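Long-range contact in Iron(III) ABC transporter, periplasmic iron-compound-binding protein (Vibrio cholerae, PDB 5GGY), which probably captures ferric hydroxamate siderophores such as iron-loaded Desferal in the periplasm and hands them to an ABC transporter for uptake: residues L22-G34 / V255-S267. Residues are numbered along the deposited sequence; the frame is centred on the assembly and turned at random.
Sequences LNWDLLEQVLELG and VWSYGGAMSLRYS
In Glu28 a CG set opposite the backbone N (chi1 165°) and an extended chain beyond it carry the carboxylate across from helix 24-32 into the turn that leads to helix 262-276. Gln29 instead bends at chi2 (-74°), which brings its amide against Gly260 and Ala261. The carboxylate of Glu28 sits among backbone N-H groups: Gly260 N donates almost straight to OE2 at 2.9 Å, coming from above the carboxylate plane, while Ser263 N reaches OE1 in a weak, bent bond of 2.7 Å. The N-H groups that face this carboxylate would probably favour its charged form. Next to it, Ala261 N donates to Gln29 OE1 at 3.1 Å, above the amide plane, and Ala116 O accepts from NE2. The backbones come closest at Asp25 and Gly259, CA to CA 3.9 Å, and CB of Asp25 touches Tyr258 O at 3.4 Å. One water joins Asp25 OD2 and Gly259 O. One helical turn beyond Glu28, the stem of Glu32 packs over CG of Met262. Tyr266 OH is modelled 2.4 Å from Glu32 OE1, so short that the exact length is doubtful, with OE1 at the ring edge; OE2 pairs with Lys136 of helix 130-154. At the other end of the contact the edge of Trp24 points at a face of Trp256, planes 73° apart, CE3 of Trp24 standing 3.7 Å from CZ2 of Trp256. The opposite face of Trp256 carries Tyr258, and Trp24 NE1 bonds to Pro41 O. A glutamate and a glutamine that take backbone N-H groups of the turn leading into the last helix thus tie it to the N-terminal lobe, beside the long helix 130-154 that bridges the lobes in this class of siderophore-binding proteins.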
# COMPACT_ATOMS: atom_id res chain seq x y z
N LEU A 22 0.90 21.68 12.93
CA LEU A 22 2.15 22.30 13.35
C LEU A 22 3.37 21.84 12.56
O LEU A 22 4.48 22.30 12.82
CB LEU A 22 2.39 22.04 14.84
CG LEU A 22 1.32 22.57 15.78
CD1 LEU A 22 1.78 22.43 17.21
CD2 LEU A 22 0.97 24.02 15.46
N ASN A 23 3.17 20.95 11.60
CA ASN A 23 4.28 20.49 10.78
C ASN A 23 3.86 20.29 9.32
O ASN A 23 2.68 20.11 9.03
CB ASN A 23 4.87 19.19 11.34
CG ASN A 23 6.37 19.26 11.49
OD1 ASN A 23 6.94 20.33 11.70
ND2 ASN A 23 7.03 18.11 11.39
N TRP A 24 4.83 20.32 8.42
CA TRP A 24 4.55 20.26 6.99
C TRP A 24 4.08 18.88 6.53
O TRP A 24 3.25 18.78 5.62
CB TRP A 24 5.79 20.67 6.19
CG TRP A 24 6.01 22.15 6.18
CD1 TRP A 24 5.16 23.10 6.67
CD2 TRP A 24 7.14 22.85 5.66
NE1 TRP A 24 5.69 24.35 6.48
CE2 TRP A 24 6.91 24.23 5.86
CE3 TRP A 24 8.33 22.45 5.04
CZ2 TRP A 24 7.82 25.20 5.46
CZ3 TRP A 24 9.23 23.42 4.64
CH2 TRP A 24 8.97 24.78 4.86
N ASP A 25 4.60 17.83 7.15
CA ASP A 25 4.20 16.47 6.80
C ASP A 25 2.73 16.27 7.16
O ASP A 25 1.95 15.75 6.37
CB ASP A 25 5.09 15.43 7.49
CG ASP A 25 5.06 15.54 9.00
OD1 ASP A 25 4.71 16.62 9.52
OD2 ASP A 25 5.39 14.54 9.67
N LEU A 26 2.36 16.70 8.36
CA LEU A 26 0.99 16.64 8.83
C LEU A 26 0.08 17.56 8.02
O LEU A 26 -1.08 17.24 7.79
CB LEU A 26 0.90 17.01 10.31
CG LEU A 26 1.55 16.03 11.29
CD1 LEU A 26 1.43 16.52 12.72
CD2 LEU A 26 0.95 14.64 11.13
N LEU A 27 0.62 18.70 7.62
CA LEU A 27 -0.11 19.63 6.77
C LEU A 27 -0.47 18.97 5.45
O LEU A 27 -1.58 19.13 4.95
CB LEU A 27 0.71 20.90 6.52
CG LEU A 27 0.07 21.94 5.59
CD1 LEU A 27 -1.33 22.31 6.05
CD2 LEU A 27 0.94 23.19 5.51
N GLU A 28 0.48 18.22 4.90
CA GLU A 28 0.25 17.47 3.67
C GLU A 28 -0.83 16.40 3.88
O GLU A 28 -1.74 16.26 3.06
CB GLU A 28 1.54 16.81 3.19
CG GLU A 28 1.33 15.72 2.14
CD GLU A 28 2.56 14.86 1.94
OE1 GLU A 28 2.40 13.67 1.58
OE2 GLU A 28 3.68 15.37 2.15
N GLN A 29 -0.71 15.66 4.98
CA GLN A 29 -1.63 14.57 5.29
C GLN A 29 -3.09 15.01 5.33
O GLN A 29 -3.94 14.40 4.69
CB GLN A 29 -1.26 13.92 6.63
CG GLN A 29 0.14 13.31 6.70
CD GLN A 29 0.27 12.00 5.94
OE1 GLN A 29 -0.09 11.90 4.77
NE2 GLN A 29 0.80 10.98 6.62
N VAL A 30 -3.38 16.07 6.08
CA VAL A 30 -4.76 16.52 6.23
C VAL A 30 -5.31 17.11 4.93
O VAL A 30 -6.50 16.96 4.64
CB VAL A 30 -4.91 17.57 7.36
CG1 VAL A 30 -4.72 16.92 8.72
CG2 VAL A 30 -3.93 18.72 7.17
N LEU A 31 -4.46 17.76 4.15
CA LEU A 31 -4.88 18.33 2.88
C LEU A 31 -5.27 17.25 1.88
O LEU A 31 -6.27 17.37 1.18
CB LEU A 31 -3.79 19.22 2.29
CG LEU A 31 -3.57 20.59 2.95
CD1 LEU A 31 -2.47 21.36 2.22
CD2 LEU A 31 -4.86 21.39 2.98
N GLU A 32 -4.46 16.19 1.83
CA GLU A 32 -4.72 15.08 0.92
C GLU A 32 -6.00 14.34 1.30
O GLU A 32 -6.63 13.70 0.45
CB GLU A 32 -3.54 14.11 0.92
CG GLU A 32 -2.25 14.70 0.37
CD GLU A 32 -2.26 14.86 -1.14
OE1 GLU A 32 -1.30 15.45 -1.68
OE2 GLU A 32 -3.22 14.39 -1.79
N LEU A 33 -6.37 14.42 2.57
CA LEU A 33 -7.60 13.79 3.06
C LEU A 33 -8.81 14.67 2.80
O LEU A 33 -9.94 14.26 3.05
CB LEU A 33 -7.48 13.48 4.55
CG LEU A 33 -6.54 12.34 4.94
CD1 LEU A 33 -6.48 12.19 6.46
CD2 LEU A 33 -6.98 11.04 4.29
N GLY A 34 -8.57 15.88 2.31
CA GLY A 34 -9.65 16.82 2.06
C GLY A 34 -10.05 17.56 3.32
O GLY A 34 -11.19 17.98 3.46
N VAL A 255 10.31 18.52 -4.02
CA VAL A 255 9.43 17.58 -3.34
C VAL A 255 9.95 17.34 -1.93
O VAL A 255 11.10 16.95 -1.74
CB VAL A 255 9.32 16.23 -4.07
CG1 VAL A 255 8.44 15.28 -3.27
CG2 VAL A 255 8.76 16.41 -5.47
N TRP A 256 9.10 17.59 -0.94
CA TRP A 256 9.51 17.50 0.46
C TRP A 256 9.89 16.07 0.84
O TRP A 256 9.06 15.15 0.76
CB TRP A 256 8.39 18.02 1.36
CG TRP A 256 8.80 18.29 2.79
CD1 TRP A 256 8.18 17.84 3.91
CD2 TRP A 256 9.91 19.09 3.23
NE1 TRP A 256 8.83 18.30 5.03
CE2 TRP A 256 9.90 19.07 4.64
CE3 TRP A 256 10.92 19.81 2.58
CZ2 TRP A 256 10.85 19.74 5.41
CZ3 TRP A 256 11.86 20.48 3.34
CH2 TRP A 256 11.82 20.44 4.74
N SER A 257 11.14 15.89 1.24
CA SER A 257 11.66 14.57 1.58
C SER A 257 11.37 14.20 3.02
O SER A 257 11.85 13.18 3.52
CB SER A 257 13.16 14.52 1.32
OG SER A 257 13.48 14.98 0.02
N TYR A 258 10.58 15.03 3.69
CA TYR A 258 10.17 14.76 5.06
C TYR A 258 8.66 14.97 5.22
O TYR A 258 8.21 15.63 6.15
CB TYR A 258 10.93 15.66 6.04
CG TYR A 258 12.39 15.83 5.68
CD1 TYR A 258 12.83 16.94 4.96
CD2 TYR A 258 13.34 14.88 6.04
CE1 TYR A 258 14.15 17.10 4.63
CE2 TYR A 258 14.67 15.03 5.71
CZ TYR A 258 15.07 16.15 5.00
OH TYR A 258 16.40 16.31 4.66
N GLY A 259 7.90 14.41 4.29
CA GLY A 259 6.46 14.63 4.25
C GLY A 259 5.63 13.42 4.62
O GLY A 259 6.07 12.55 5.36
N GLY A 260 4.40 13.38 4.09
CA GLY A 260 3.47 12.32 4.41
C GLY A 260 3.39 11.23 3.36
O GLY A 260 4.35 10.99 2.62
N ALA A 261 2.24 10.57 3.30
CA ALA A 261 2.04 9.42 2.41
C ALA A 261 2.12 9.80 0.94
O ALA A 261 2.72 9.08 0.14
CB ALA A 261 0.70 8.76 2.70
N MET A 262 1.50 10.92 0.57
CA MET A 262 1.42 11.30 -0.84
C MET A 262 2.71 11.94 -1.34
O MET A 262 2.91 12.07 -2.55
CB MET A 262 0.24 12.25 -1.06
CG MET A 262 -1.13 11.58 -0.95
SD MET A 262 -1.38 10.22 -2.11
CE MET A 262 -1.18 8.81 -1.03
N SER A 263 3.59 12.32 -0.42
CA SER A 263 4.91 12.82 -0.78
C SER A 263 5.73 11.70 -1.42
O SER A 263 6.68 11.96 -2.16
CB SER A 263 5.64 13.39 0.43
OG SER A 263 6.05 12.36 1.31
N LEU A 264 5.37 10.46 -1.10
CA LEU A 264 6.00 9.30 -1.70
C LEU A 264 5.66 9.21 -3.18
O LEU A 264 6.51 8.88 -4.01
CB LEU A 264 5.57 8.02 -0.97
CG LEU A 264 5.75 8.01 0.55
CD1 LEU A 264 5.13 6.76 1.15
CD2 LEU A 264 7.23 8.11 0.91
N ARG A 265 4.41 9.52 -3.50
CA ARG A 265 3.95 9.52 -4.89
C ARG A 265 4.60 10.65 -5.68
O ARG A 265 5.04 10.45 -6.81
CB ARG A 265 2.43 9.66 -4.96
CG ARG A 265 1.87 9.69 -6.37
CD ARG A 265 0.49 10.33 -6.43
NE ARG A 265 0.06 10.57 -7.81
CZ ARG A 265 -0.84 9.82 -8.46
NH1 ARG A 265 -1.41 8.79 -7.85
NH2 ARG A 265 -1.16 10.11 -9.71
N TYR A 266 4.65 11.83 -5.07
CA TYR A 266 5.25 13.01 -5.71
C TYR A 266 6.74 12.81 -5.94
O TYR A 266 7.26 13.14 -7.01
CB TYR A 266 5.01 14.25 -4.86
CG TYR A 266 3.55 14.56 -4.60
CD1 TYR A 266 3.13 15.03 -3.36
CD2 TYR A 266 2.60 14.39 -5.60
CE1 TYR A 266 1.80 15.31 -3.13
CE2 TYR A 266 1.27 14.67 -5.37
CZ TYR A 266 0.87 15.13 -4.13
OH TYR A 266 -0.45 15.41 -3.90
N SER A 267 7.41 12.26 -4.93
CA SER A 267 8.84 11.97 -5.05
C SER A 267 9.10 11.00 -6.19
O SER A 267 10.01 11.19 -6.99
CB SER A 267 9.38 11.39 -3.74
OG SER A 267 9.24 12.30 -2.66
O HOH W 1 5.49 11.85 7.83